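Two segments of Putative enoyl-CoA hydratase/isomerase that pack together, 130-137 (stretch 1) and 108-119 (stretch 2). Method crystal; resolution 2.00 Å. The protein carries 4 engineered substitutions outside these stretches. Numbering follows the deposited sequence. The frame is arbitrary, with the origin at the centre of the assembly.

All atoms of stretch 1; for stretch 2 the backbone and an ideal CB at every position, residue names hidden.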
# COMPACT_ATOMS: atom_id res chain seq x y z
N ALA A 130 -12.66 -19.76 -2.80
CA ALA A 130 -11.59 -19.50 -1.84
C ALA A 130 -12.08 -18.86 -0.54
O ALA A 130 -12.82 -17.89 -0.54
CB ALA A 130 -10.52 -18.67 -2.48
N LEU A 131 -11.62 -19.40 0.58
CA LEU A 131 -12.00 -18.88 1.88
C LEU A 131 -10.73 -18.70 2.69
O LEU A 131 -10.06 -19.68 3.03
CB LEU A 131 -12.96 -19.85 2.61
CG LEU A 131 -14.40 -19.88 2.02
CD1 LEU A 131 -15.14 -21.01 2.74
CD2 LEU A 131 -15.15 -18.51 2.12
N PHE A 132 -10.43 -17.46 3.02
CA PHE A 132 -9.14 -17.12 3.63
C PHE A 132 -9.31 -16.78 5.12
O PHE A 132 -10.35 -16.29 5.55
CB PHE A 132 -8.53 -15.90 2.96
CG PHE A 132 -8.34 -16.02 1.45
CD1 PHE A 132 -7.13 -16.47 0.93
CD2 PHE A 132 -9.34 -15.63 0.57
CE1 PHE A 132 -6.93 -16.55 -0.46
CE2 PHE A 132 -9.17 -15.72 -0.83
CZ PHE A 132 -7.96 -16.19 -1.35
N GLN A 133 -8.23 -16.96 5.90
CA GLN A 133 -8.25 -16.50 7.28
C GLN A 133 -6.83 -16.40 7.82
O GLN A 133 -5.97 -17.21 7.44
CB GLN A 133 -9.06 -17.49 8.16
CG GLN A 133 -9.24 -16.97 9.65
CD GLN A 133 -9.85 -18.08 10.49
OE1 GLN A 133 -9.81 -19.25 10.09
NE2 GLN A 133 -10.45 -17.73 11.61
N ILE A 134 -6.56 -15.38 8.65
CA ILE A 134 -5.33 -15.29 9.44
C ILE A 134 -5.73 -15.42 10.91
O ILE A 134 -6.06 -14.44 11.57
CB ILE A 134 -4.64 -13.90 9.27
CG1 ILE A 134 -4.72 -13.48 7.79
CG2 ILE A 134 -3.13 -13.95 9.70
CD1 ILE A 134 -3.96 -12.18 7.50
N PRO A 135 -5.74 -16.63 11.40
CA PRO A 135 -6.30 -16.91 12.74
C PRO A 135 -5.32 -16.73 13.88
O PRO A 135 -5.70 -17.02 15.05
CB PRO A 135 -6.66 -18.40 12.64
CG PRO A 135 -5.66 -18.96 11.66
CD PRO A 135 -5.36 -17.85 10.67
N PHE A 136 -4.11 -16.23 13.61
CA PHE A 136 -3.06 -16.17 14.65
C PHE A 136 -3.52 -15.48 15.93
O PHE A 136 -3.31 -15.98 17.04
CB PHE A 136 -1.73 -15.50 14.13
CG PHE A 136 -1.21 -16.10 12.81
CD1 PHE A 136 -1.10 -17.47 12.64
CD2 PHE A 136 -0.83 -15.27 11.76
CE1 PHE A 136 -0.64 -18.01 11.40
CE2 PHE A 136 -0.36 -15.80 10.57
CZ PHE A 136 -0.28 -17.15 10.39
N VAL A 137 -4.14 -14.31 15.83
CA VAL A 137 -4.58 -13.66 17.09
C VAL A 137 -5.55 -14.51 17.93
O VAL A 137 -5.43 -14.57 19.18
CB VAL A 137 -5.13 -12.23 16.84
CG1 VAL A 137 -5.84 -11.70 18.13
CG2 VAL A 137 -3.92 -11.29 16.47
N UNK A 108 -10.83 -23.16 -2.39
CA UNK A 108 -11.23 -23.58 -1.07
C UNK A 108 -10.46 -22.90 0.08
O UNK A 108 -10.12 -21.72 0.01
CB UNK A 108 -11.06 -25.10 -0.97
N UNK A 109 -10.15 -23.66 1.12
CA UNK A 109 -9.56 -23.05 2.35
C UNK A 109 -8.10 -22.62 2.12
O UNK A 109 -7.30 -23.35 1.50
CB UNK A 109 -9.62 -24.04 3.52
N UNK A 110 -7.77 -21.45 2.65
CA UNK A 110 -6.39 -20.97 2.65
C UNK A 110 -6.22 -20.24 3.94
O UNK A 110 -6.60 -19.06 4.04
CB UNK A 110 -6.07 -20.08 1.45
N UNK A 111 -5.65 -20.92 4.94
CA UNK A 111 -5.68 -20.43 6.35
C UNK A 111 -4.29 -20.30 6.92
O UNK A 111 -3.47 -21.16 6.67
CB UNK A 111 -6.50 -21.37 7.24
N UNK A 112 -3.99 -19.18 7.59
CA UNK A 112 -2.74 -19.01 8.36
C UNK A 112 -1.59 -18.85 7.37
O UNK A 112 -1.52 -17.87 6.63
CB UNK A 112 -2.49 -20.19 9.30
N UNK A 113 -0.70 -19.84 7.34
CA UNK A 113 0.28 -19.90 6.28
C UNK A 113 -0.32 -19.93 4.84
O UNK A 113 0.36 -19.56 3.89
CB UNK A 113 1.15 -21.14 6.50
N UNK A 114 -1.57 -20.38 4.68
CA UNK A 114 -2.25 -20.31 3.37
C UNK A 114 -2.44 -18.88 2.89
O UNK A 114 -2.49 -18.64 1.67
CB UNK A 114 -3.61 -21.00 3.44
N UNK A 115 -2.53 -17.93 3.81
CA UNK A 115 -2.52 -16.51 3.46
C UNK A 115 -1.08 -15.92 3.46
O UNK A 115 -0.73 -15.15 2.56
CB UNK A 115 -3.40 -15.74 4.44
N UNK A 116 -0.26 -16.20 4.49
CA UNK A 116 1.06 -15.50 4.55
C UNK A 116 2.04 -15.93 3.44
O UNK A 116 2.89 -15.14 3.04
CB UNK A 116 1.71 -15.76 5.91
N UNK A 117 1.92 -17.16 2.94
CA UNK A 117 2.73 -17.58 1.80
C UNK A 117 2.38 -16.79 0.52
O UNK A 117 3.24 -16.61 -0.35
CB UNK A 117 2.54 -19.08 1.56
N UNK A 118 1.15 -16.29 0.41
CA UNK A 118 0.73 -15.47 -0.74
C UNK A 118 1.57 -14.20 -0.83
O UNK A 118 1.80 -13.66 -1.92
CB UNK A 118 -0.75 -15.11 -0.63
N UNK A 119 2.00 -13.73 0.32
CA UNK A 119 2.85 -12.53 0.39
C UNK A 119 4.28 -12.79 -0.06
O UNK A 119 5.06 -11.83 -0.25
CB UNK A 119 2.86 -11.98 1.82

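Position 108 has phi 59° and psi -141°, a combination that by itself favours glycine, and its ideal CB points away from stretch 1. The deposited residue is Gly108, whose O accepts a hydrogen bond from Leu131 N at 2.8 Å, the first rung of a parallel ladder.

Position 109 pairs with Leu131, and its CB lies on the face of the sheet that carries Leu131 and Gln133. Nothing there asks for a charge, so beta-branched or other extended-loving residues would suit. It is Val109.

Position 110 has its CB on the other face, 3.8 Å from Phe132 CD1. The ring already fills the space beside it, which favours something small and apolar. Ala110 fits. Its backbone works twice, with Ala110 N giving a hydrogen bond to Leu131 O (2.9 Å) and Ala110 O accepting one from Gln133 N (3.2 Å).

Position 111 returns to the face of Leu131 and Gln133, with Pro135 CD 5.0 Å from its ideal CB. A branched aliphatic chain could cover the proline, though a longer polar one might also be tolerated. Ile111 is found; its CG2 touches Pro135 CG at 3.7 Å and lies 4.0 Å from Gln133 OE1.

Position 112 leaves the strand with phi 72° and psi -113°, again favouring glycine, and an ideal CB would sit 3.6 Å from Phe136 CE1 and 4.0 Å from Pro135 CD. Gly112 occupies the N-cap position. Its N closes the ladder with a hydrogen bond to Gln133 O (2.8 Å), and Phe136 CZ comes within 3.7 Å of its CA.

Position 113 points away; it is Ile113. At 114 the CB points toward stretch 1 but would clash with the N of residue 111, at 2.5 Å, so glycine is indicated, and Gly114 is present.

Position 115 points toward stretch 1, its ideal CB 4.2 Å from Ile134 CG1 and 5.2 Å from Phe132 CD1. A medium aliphatic residue would fit between them. Val115 reaches both: CG2 lies 3.9 Å from Phe132 CB, at the edge of the ring, while CG1 meets Ile134 CD1 at 4.0 Å.

Position 116 points sideways, near Phe136 CZ, where a small or branched group would serve. Thr116 places CG2 3.8 Å from Phe136 CE2, at the ring edge.

Position 117 is out of reach and holds Ile117. Position 118 points toward stretch 1 from a distance, so a longer apolar chain such as leucine or methionine would reach the Phe132 ring; Leu118 CD1 lies 3.9 Å from Phe132 CE1. Position 119, out of reach, is Leu119.

Stretch 2 108-119: GVAIGIGVTILL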
# COMPACT_ATOMS: atom_id res chain seq x y z
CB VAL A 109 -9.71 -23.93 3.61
CG1 VAL A 109 -11.25 -24.18 3.96
CG2 VAL A 109 -8.94 -25.24 3.47
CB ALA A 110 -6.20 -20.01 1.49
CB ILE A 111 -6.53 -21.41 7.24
CG1 ILE A 111 -8.04 -21.33 6.78
CG2 ILE A 111 -6.49 -21.00 8.72
CD1 ILE A 111 -8.94 -22.41 7.45
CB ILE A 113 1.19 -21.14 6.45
CG1 ILE A 113 2.35 -21.05 5.45
CG2 ILE A 113 0.40 -22.43 6.22
CD1 ILE A 113 3.69 -21.20 6.05
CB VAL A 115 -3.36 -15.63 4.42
CG1 VAL A 115 -3.19 -14.10 4.11
CG2 VAL A 115 -4.85 -15.91 4.29
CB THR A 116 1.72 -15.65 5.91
OG1 THR A 116 1.96 -17.04 6.15
CG2 THR A 116 0.82 -15.06 7.02
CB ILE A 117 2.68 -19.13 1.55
CG1 ILE A 117 3.86 -19.52 0.66
CG2 ILE A 117 1.35 -19.52 0.86
CD1 ILE A 117 4.59 -20.72 1.01
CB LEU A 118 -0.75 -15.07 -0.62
CG LEU A 118 -1.71 -16.25 -0.48
CD1 LEU A 118 -3.12 -15.71 -0.45
CD2 LEU A 118 -1.46 -17.26 -1.65
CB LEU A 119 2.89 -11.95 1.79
CG LEU A 119 1.53 -11.47 2.30
CD1 LEU A 119 1.63 -11.33 3.85
CD2 LEU A 119 1.05 -10.17 1.63
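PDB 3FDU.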